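Local structure of N-isopropylammelide isopropylaminohydrolase (Burkholderia multivorans ATCC 17616, 6NBO) at residues 28-33 against 42-47; 14-17 against 23-26; 228-233 against 267-272. The protein is a zinc-containing hydrolase of the amidohydrolase family, built on a TIM barrel with a small beta domain beside it. All coordinates share one frame; numbering follows the deposited sequence. Where two conformers were deposited one is given.

Contact 1 of 3, residues 28-33 against 42-47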
loop_
_atom_site.group_PDB
_atom_site.type_symbol
_atom_site.label_atom_id
_atom_site.label_comp_id
_atom_site.label_asym_id
_atom_site.label_seq_id
_atom_site.Cartn_x
_atom_site.Cartn_y
_atom_site.Cartn_z
ATOM N N LEU A 28 0.923 24.189 11.878
ATOM C CA LEU A 28 1.695 25.116 11.066
ATOM C C LEU A 28 2.601 24.325 10.132
ATOM O O LEU A 28 3.376 23.473 10.579
ATOM C CB LEU A 28 2.540 26.049 11.938
ATOM C CG LEU A 28 3.421 27.037 11.167
ATOM C CD1 LEU A 28 2.572 28.003 10.335
ATOM C CD2 LEU A 28 4.359 27.814 12.102
ATOM N N ILE A 29 2.523 24.634 8.844
ATOM C CA ILE A 29 3.304 23.962 7.814
ATOM C C ILE A 29 4.247 24.981 7.209
ATOM O O ILE A 29 3.839 26.113 6.917
ATOM C CB ILE A 29 2.386 23.356 6.732
ATOM C CG1 ILE A 29 1.626 22.165 7.311
ATOM C CG2 ILE A 29 3.181 22.987 5.483
ATOM C CD1 ILE A 29 0.354 21.845 6.539
ATOM N N GLU A 30 5.515 24.603 7.039
ATOM C CA GLU A 30 6.436 25.435 6.280
ATOM C C GLU A 30 7.226 24.560 5.318
ATOM O O GLU A 30 7.725 23.501 5.706
ATOM C CB GLU A 30 7.379 26.222 7.210
ATOM C CG GLU A 30 6.598 27.165 8.114
ATOM C CD GLU A 30 7.464 28.050 8.965
ATOM O OE1 GLU A 30 8.694 27.832 9.005
ATOM O OE2 GLU A 30 6.904 28.988 9.588
ATOM N N GLY A 31 7.351 25.012 4.071
ATOM C CA GLY A 31 7.960 24.151 3.063
ATOM C C GLY A 31 7.163 22.860 2.957
ATOM O O GLY A 31 5.928 22.866 2.952
ATOM N N ASP A 32 7.844 21.715 2.916
ATOM C CA ASP A 32 7.115 20.454 2.806
ATOM C C ASP A 32 6.988 19.718 4.139
ATOM O O ASP A 32 6.687 18.518 4.148
ATOM C CB ASP A 32 7.760 19.546 1.752
ATOM C CG ASP A 32 9.153 19.094 2.132
ATOM O OD1 ASP A 32 9.731 19.645 3.082
ATOM O OD2 ASP A 32 9.678 18.173 1.476
ATOM N N ARG A 33 7.189 20.405 5.264
ATOM C CA ARG A 33 7.195 19.762 6.575
ATOM C C ARG A 33 6.216 20.435 7.528
ATOM O O ARG A 33 5.891 21.619 7.402
ATOM C CB ARG A 33 8.584 19.803 7.220
ATOM C CG ARG A 33 9.687 19.251 6.361
ATOM C CD ARG A 33 9.890 17.789 6.618
ATOM N NE ARG A 33 10.945 17.255 5.769
ATOM C CZ ARG A 33 11.747 16.255 6.116
ATOM N NH1 ARG A 33 11.625 15.687 7.306
ATOM N NH2 ARG A 33 12.680 15.833 5.275
ATOM N N ASP A 42 0.764 31.113 16.772
ATOM C CA ASP A 42 1.019 32.385 16.113
ATOM C C ASP A 42 1.259 32.165 14.626
ATOM O O ASP A 42 1.784 31.135 14.200
ATOM C CB ASP A 42 2.234 33.084 16.728
ATOM C CG ASP A 42 2.282 32.944 18.228
ATOM O OD1 ASP A 42 1.555 33.695 18.914
ATOM O OD2 ASP A 42 3.018 32.050 18.715
ATOM N N ALA A 43 0.867 33.152 13.835
ATOM C CA ALA A 43 1.030 33.086 12.393
ATOM C C ALA A 43 2.330 33.774 12.004
ATOM O O ALA A 43 2.504 34.955 12.317
ATOM C CB ALA A 43 -0.142 33.756 11.693
ATOM N N PRO A 44 3.271 33.081 11.365
ATOM C CA PRO A 44 4.402 33.785 10.773
ATOM C C PRO A 44 3.906 34.834 9.805
ATOM O O PRO A 44 2.843 34.670 9.175
ATOM C CB PRO A 44 5.175 32.670 10.054
ATOM C CG PRO A 44 4.768 31.407 10.734
ATOM C CD PRO A 44 3.340 31.622 11.166
ATOM N N PRO A 45 4.614 35.951 9.679
ATOM C CA PRO A 45 4.172 37.006 8.757
ATOM C C PRO A 45 3.928 36.453 7.356
ATOM O O PRO A 45 4.700 35.638 6.850
ATOM C CB PRO A 45 5.337 38.003 8.786
ATOM C CG PRO A 45 5.978 37.782 10.125
ATOM C CD PRO A 45 5.835 36.320 10.416
ATOM N N GLY A 46 2.805 36.852 6.754
ATOM C CA GLY A 46 2.485 36.492 5.380
ATOM C C GLY A 46 2.008 35.076 5.157
ATOM O O GLY A 46 1.878 34.650 4.005
ATOM N N CYS A 47 1.726 34.334 6.213
ATOM C CA CYS A 47 1.366 32.931 6.118
ATOM C C CYS A 47 -0.079 32.778 5.639
ATOM O O CYS A 47 -0.956 33.526 6.071
ATOM C CB CYS A 47 1.563 32.307 7.502
ATOM S SG CYS A 47 1.060 30.634 7.790
#

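Contact 2 of 3, residues 14-17 against 23-26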
loop_
_atom_site.group_PDB
_atom_site.type_symbol
_atom_site.label_atom_id
_atom_site.label_comp_id
_atom_site.label_asym_id
_atom_site.label_seq_id
_atom_site.Cartn_x
_atom_site.Cartn_y
_atom_site.Cartn_z
ATOM N N ILE A 14 -3.025 25.719 9.348
ATOM C CA ILE A 14 -4.337 25.084 9.393
ATOM C C ILE A 14 -4.848 25.209 10.823
ATOM O O ILE A 14 -4.320 24.570 11.737
ATOM C CB ILE A 14 -4.263 23.614 8.967
ATOM C CG1 ILE A 14 -3.620 23.483 7.575
ATOM C CG2 ILE A 14 -5.661 22.977 9.032
ATOM C CD1 ILE A 14 -3.346 22.008 7.168
ATOM N N ARG A 15 -5.866 26.037 11.022
ATOM C CA ARG A 15 -6.373 26.300 12.356
ATOM C C ARG A 15 -7.516 25.360 12.711
ATOM O O ARG A 15 -8.324 24.991 11.859
ATOM C CB ARG A 15 -6.865 27.737 12.470
ATOM C CG ARG A 15 -5.753 28.752 12.669
ATOM C CD ARG A 15 -6.350 30.126 12.826
ATOM N NE ARG A 15 -5.319 31.132 13.035
ATOM C CZ ARG A 15 -5.416 32.386 12.607
ATOM N NH1 ARG A 15 -6.498 32.777 11.942
ATOM N NH2 ARG A 15 -4.433 33.245 12.839
ATOM N N ASN A 16 -7.590 25.009 13.998
ATOM C CA ASN A 16 -8.812 24.480 14.607
ATOM C C ASN A 16 -9.196 23.118 14.012
ATOM O O ASN A 16 -10.278 22.938 13.445
ATOM C CB ASN A 16 -9.952 25.495 14.461
ATOM C CG ASN A 16 -11.223 25.057 15.152
ATOM O OD1 ASN A 16 -11.192 24.257 16.086
ATOM N ND2 ASN A 16 -12.355 25.580 14.693
ATOM N N VAL A 17 -8.280 22.157 14.145
ATOM C CA VAL A 17 -8.525 20.775 13.739
ATOM C C VAL A 17 -8.280 19.860 14.930
ATOM O O VAL A 17 -7.698 20.251 15.938
ATOM C CB VAL A 17 -7.659 20.344 12.548
ATOM C CG1 VAL A 17 -8.032 21.142 11.300
ATOM C CG2 VAL A 17 -6.177 20.494 12.892
ATOM N N ASP A 23 -7.905 17.477 22.488
ATOM C CA ASP A 23 -8.378 18.827 22.221
ATOM C C ASP A 23 -7.925 19.288 20.835
ATOM O O ASP A 23 -6.961 18.778 20.262
ATOM C CB ASP A 23 -7.876 19.789 23.296
ATOM C CG ASP A 23 -8.326 19.385 24.685
ATOM O OD1 ASP A 23 -9.428 18.804 24.806
ATOM O OD2 ASP A 23 -7.578 19.646 25.653
ATOM N N ALA A 24 -8.654 20.256 20.285
ATOM C CA ALA A 24 -8.318 20.775 18.972
ATOM C C ALA A 24 -6.982 21.508 19.018
ATOM O O ALA A 24 -6.540 21.980 20.066
ATOM C CB ALA A 24 -9.411 21.714 18.466
ATOM N N LEU A 25 -6.330 21.597 17.863
ATOM C CA LEU A 25 -5.076 22.336 17.776
ATOM C C LEU A 25 -4.942 22.937 16.384
ATOM O O LEU A 25 -5.795 22.734 15.513
ATOM C CB LEU A 25 -3.881 21.433 18.115
ATOM C CG LEU A 25 -3.772 20.047 17.472
ATOM C CD1 LEU A 25 -3.467 20.087 15.977
ATOM C CD2 LEU A 25 -2.719 19.228 18.206
ATOM N N ASP A 26 -3.862 23.690 16.183
ATOM C CA ASP A 26 -3.478 24.185 14.870
ATOM C C ASP A 26 -2.261 23.418 14.379
ATOM O O ASP A 26 -1.476 22.882 15.165
ATOM C CB ASP A 26 -3.142 25.682 14.884
ATOM C CG ASP A 26 -4.225 26.533 15.511
ATOM O OD1 ASP A 26 -5.417 26.165 15.478
ATOM O OD2 ASP A 26 -3.859 27.591 16.043
HETATM O O HOH W 1 -3.829 30.280 15.283
#

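Contact 3 of 3, residues 228-233 against 267-272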
loop_
_atom_site.group_PDB
_atom_site.type_symbol
_atom_site.label_atom_id
_atom_site.label_comp_id
_atom_site.label_asym_id
_atom_site.label_seq_id
_atom_site.Cartn_x
_atom_site.Cartn_y
_atom_site.Cartn_z
ATOM N N TYR A 228 4.972 -23.840 4.601
ATOM C CA TYR A 228 6.292 -24.265 4.155
ATOM C C TYR A 228 7.007 -23.150 3.396
ATOM O O TYR A 228 8.183 -22.870 3.651
ATOM C CB TYR A 228 6.169 -25.517 3.284
ATOM C CG TYR A 228 7.435 -25.841 2.520
ATOM C CD1 TYR A 228 8.468 -26.569 3.108
ATOM C CD2 TYR A 228 7.604 -25.390 1.220
ATOM C CE1 TYR A 228 9.637 -26.850 2.402
ATOM C CE2 TYR A 228 8.752 -25.650 0.523
ATOM C CZ TYR A 228 9.763 -26.379 1.107
ATOM O OH TYR A 228 10.903 -26.616 0.381
ATOM N N SER A 229 6.324 -22.525 2.430
ATOM C CA SER A 229 6.969 -21.473 1.655
ATOM C C SER A 229 7.350 -20.300 2.542
ATOM O O SER A 229 8.440 -19.733 2.399
ATOM C CB SER A 229 6.051 -20.997 0.526
ATOM O OG SER A 229 5.939 -21.971 -0.487
ATOM N N LEU A 230 6.454 -19.914 3.452
ATOM C CA LEU A 230 6.745 -18.825 4.382
ATOM C C LEU A 230 7.981 -19.129 5.223
ATOM O O LEU A 230 8.841 -18.260 5.420
ATOM C CB LEU A 230 5.531 -18.574 5.280
ATOM C CG LEU A 230 5.639 -17.392 6.251
ATOM C CD1 LEU A 230 6.131 -16.123 5.535
ATOM C CD2 LEU A 230 4.304 -17.138 6.941
ATOM N N ASP A 231 8.095 -20.362 5.720
ATOM C CA ASP A 231 9.279 -20.736 6.487
ATOM C C ASP A 231 10.545 -20.568 5.661
ATOM O O ASP A 231 11.557 -20.059 6.159
ATOM C CB ASP A 231 9.157 -22.175 6.984
ATOM C CG ASP A 231 10.447 -22.676 7.612
ATOM O OD1 ASP A 231 10.868 -22.107 8.631
ATOM O OD2 ASP A 231 11.052 -23.622 7.078
ATOM N N LEU A 232 10.507 -21.012 4.398
ATOM C CA LEU A 232 11.652 -20.842 3.505
ATOM C C LEU A 232 12.017 -19.373 3.359
ATOM O O LEU A 232 13.196 -19.004 3.440
ATOM C CB LEU A 232 11.351 -21.437 2.127
ATOM C CG LEU A 232 11.426 -22.945 1.920
ATOM C CD1 LEU A 232 11.189 -23.252 0.450
ATOM C CD2 LEU A 232 12.780 -23.469 2.361
ATOM N N ILE A 233 11.017 -18.524 3.123
ATOM C CA ILE A 233 11.250 -17.095 2.945
ATOM C C ILE A 233 11.879 -16.491 4.199
ATOM O O ILE A 233 12.848 -15.724 4.125
ATOM C CB ILE A 233 9.927 -16.405 2.578
ATOM C CG1 ILE A 233 9.505 -16.817 1.162
ATOM C CG2 ILE A 233 10.049 -14.890 2.709
ATOM C CD1 ILE A 233 8.030 -16.600 0.877
ATOM N N ALA A 267 5.707 -14.884 15.282
ATOM C CA ALA A 267 6.808 -14.491 16.156
ATOM C C ALA A 267 8.083 -14.280 15.354
ATOM O O ALA A 267 8.805 -13.302 15.569
ATOM C CB ALA A 267 7.025 -15.541 17.250
ATOM N N ARG A 268 8.347 -15.165 14.387
ATOM C CA ARG A 268 9.532 -15.021 13.549
ATOM C C ARG A 268 9.441 -13.782 12.679
ATOM O O ARG A 268 10.432 -13.057 12.521
ATOM C CB ARG A 268 9.717 -16.267 12.684
ATOM C CG ARG A 268 10.079 -17.496 13.506
ATOM C CD ARG A 268 9.946 -18.760 12.684
ATOM N NE ARG A 268 10.896 -18.789 11.577
ATOM C CZ ARG A 268 10.872 -19.699 10.616
ATOM N NH1 ARG A 268 9.941 -20.637 10.635
ATOM N NH2 ARG A 268 11.769 -19.662 9.639
ATOM N N MET A 269 8.263 -13.531 12.096
ATOM C CA MET A 269 8.081 -12.321 11.305
ATOM C C MET A 269 8.317 -11.068 12.142
ATOM O O MET A 269 8.974 -10.126 11.687
ATOM C CB MET A 269 6.678 -12.316 10.688
ATOM C CG MET A 269 6.441 -13.534 9.793
ATOM S SD MET A 269 4.718 -13.732 9.336
ATOM C CE MET A 269 4.499 -12.215 8.451
ATOM N N ALA A 270 7.795 -11.034 13.370
ATOM C CA ALA A 270 8.012 -9.866 14.214
ATOM C C ALA A 270 9.502 -9.651 14.463
ATOM O O ALA A 270 10.014 -8.532 14.338
ATOM C CB ALA A 270 7.270 -10.030 15.541
ATOM N N GLU A 271 10.210 -10.729 14.814
ATOM C CA GLU A 271 11.648 -10.656 15.058
ATOM C C GLU A 271 12.393 -10.083 13.855
ATOM O O GLU A 271 13.314 -9.276 14.016
ATOM C CB GLU A 271 12.171 -12.051 15.415
ATOM C CG GLU A 271 13.672 -12.133 15.624
ATOM C CD GLU A 271 14.163 -11.179 16.695
ATOM O OE1 GLU A 271 13.479 -11.043 17.732
ATOM O OE2 GLU A 271 15.227 -10.555 16.497
ATOM N N LEU A 272 12.001 -10.468 12.643
ATOM C CA LEU A 272 12.713 -10.056 11.440
ATOM C C LEU A 272 12.192 -8.751 10.854
ATOM O O LEU A 272 12.683 -8.317 9.806
ATOM C CB LEU A 272 12.639 -11.163 10.385
ATOM C CG LEU A 272 13.451 -12.402 10.769
ATOM C CD1 LEU A 272 13.094 -13.593 9.901
ATOM C CD2 LEU A 272 14.928 -12.079 10.644
#

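Contact 1 of 3, residues 28-33 against 42-47
Leu28 and Pro44 meet across two backbones that stay well apart: their nearest CA atoms, those of Leu28 and Ala43, are 8.1 Å from each other, and at the far end Glu30 and Cys47 are 9.1 Å apart by the same measure. Residues 28-30 form the end of an extended strand that reverses through a type II' turn from Glu30 to Arg33, in which Gly31 takes a positive phi. Residues 42-47 have no regular structure, but a type II turn from Pro44 to Cys47, with Gly46 again at positive phi, folds the loop so that Pro44 and Cys47 both direct their CB atoms at the strand.

Side chains alone bridge the space between. Leu28 carries CG anti to its backbone N (chi1 178°), which sends the isobutyl group straight at the loop, where it meets the pyrrolidine ring of Pro44 tip to tip. Its two methyls divide the work. CD1 lies 3.8 Å from CD of Pro44 and, in the conformer given for Cys47, 4.0 Å from SG of that residue; CD2 rests against the ring at CG of Pro44, 3.9 Å away. Glu30 reaches the same proline from another direction: its extended chain comes in at a slant, and only the carboxylate end arrives, OE2 lying 3.4 Å from Pro44 CG, a van der Waals approach to a carbon. Leu28 is buried, with Leu41 and Arg36 also against it, while Glu30 and Pro44 remain partly exposed. Cys47 also packs on Ala11 and Leu13 of strand 11-17.

The result is a small, largely apolar contact between a beta-hairpin strand and the loop leading into edge strand 48-51, part of the small beta domain that accompanies the barrel in many amidohydrolases.

Contact 2 of 3, residues 14-17 against 23-26
Leu25 N gives the shortest polar bond here, 2.7 Å to Val17 O, and the pairing is returned by Val17 N, which donates to Leu25 O at 2.9 Å and an almost straight 172°. These two bonds make Val17 and Leu25 an antiparallel hydrogen-bonded pair. Asn16 also faces Leu25, with positive phi and psi, and so forms a G1 beta bulge with Val17.

The bulge turns Asn16 N toward Asp26, whose OD1 accepts it at 2.9 Å from the anti side, 20° out of the carboxylate plane. Asp26 CG stands anti to its own carbonyl carbon (chi1 -52°), and this swings the carboxylate over the neighbouring strand, where OD1 also lies 3.3 Å from Arg15 CA. The other oxygen, OD2, is held by Leu41 N and by a water, 2.8 Å from OD2, that links it to Arg15 NE. The two charged groups are joined by this water rather than by a direct bond, Arg15 NE being 4.9 Å from Asp26 OD2. On the face of the sheet bearing Val17 and Leu25, Val17 CG2 meets Leu25 CD1 at 4.1 Å.

The pair closes the hairpin of strands 11-17 and 25-30. Beyond it, Arg15 bonds through its backbone to Glu50 and Gly52 by strand 48-51, Asp26 to Gly38 of strand 33-38, and Ile14 and Val17 pack against Val367 and Leu369 of strand 367-370.

Contact 3 of 3, residues 228-233 against 267-272
Asp231 and Arg268 supply the electrostatic part of this helix-to-helix contact. A single carboxylate oxygen, Asp231 OD1, takes both terminal nitrogens of the arginine, NH1 at 2.7 Å and NH2 at 2.8 Å. The oxygen sits almost in the guanidinium plane, at its end, so the grip is end-on and forked; neither bond is straight, with N-H...O angles of 144° and 136°. NH1 uses the anti lone pair of OD1, and the carboxylate is turned 69° from the guanidinium plane. A bend at chi3 in the arginine chain helps bring its end to the aspartate. The second oxygen, OD2, is engaged by Gln235 NE2 one turn further along the same helix, which would help fix the carboxylate's rotation.

The apolar part is Leu230 with Met269, both buried, their side chains crossing at about a right angle. Leu230 CD2 touches Met269 SD at 4.2 Å.

Helices 223-239 and 259-272 thus pack side by side on the barrel's outer layer. Leu230 also rests on Ile248 of strand 246-250, Met269 and Arg268 both reach Leu234, and Tyr228 and Leu232 face helix 197-211.

In the fold
Contacts 2, 1 and 3 follow one another along the chain, each closing before the next opens. The first two belong to the small beta domain: both use strand 25-30, their centres lie 14 Å apart, and Ile29 of contact 1 touches Ile14 of contact 2, CD1 to CD1, at 3.8 Å. Contact 2 joins strands 11-17 and 25-30, while contact 1 ties the other end of strand 25-30 to the loop before strand 48-51. Contact 3 lies in the barrel, about 45 Å from contact 1 between centres and on the opposite side of the chain's centre. Contacts 1 and 2 therefore join parts of the small beta domain, and contact 3 separately joins two helices of the shell around the zinc-bearing barrel.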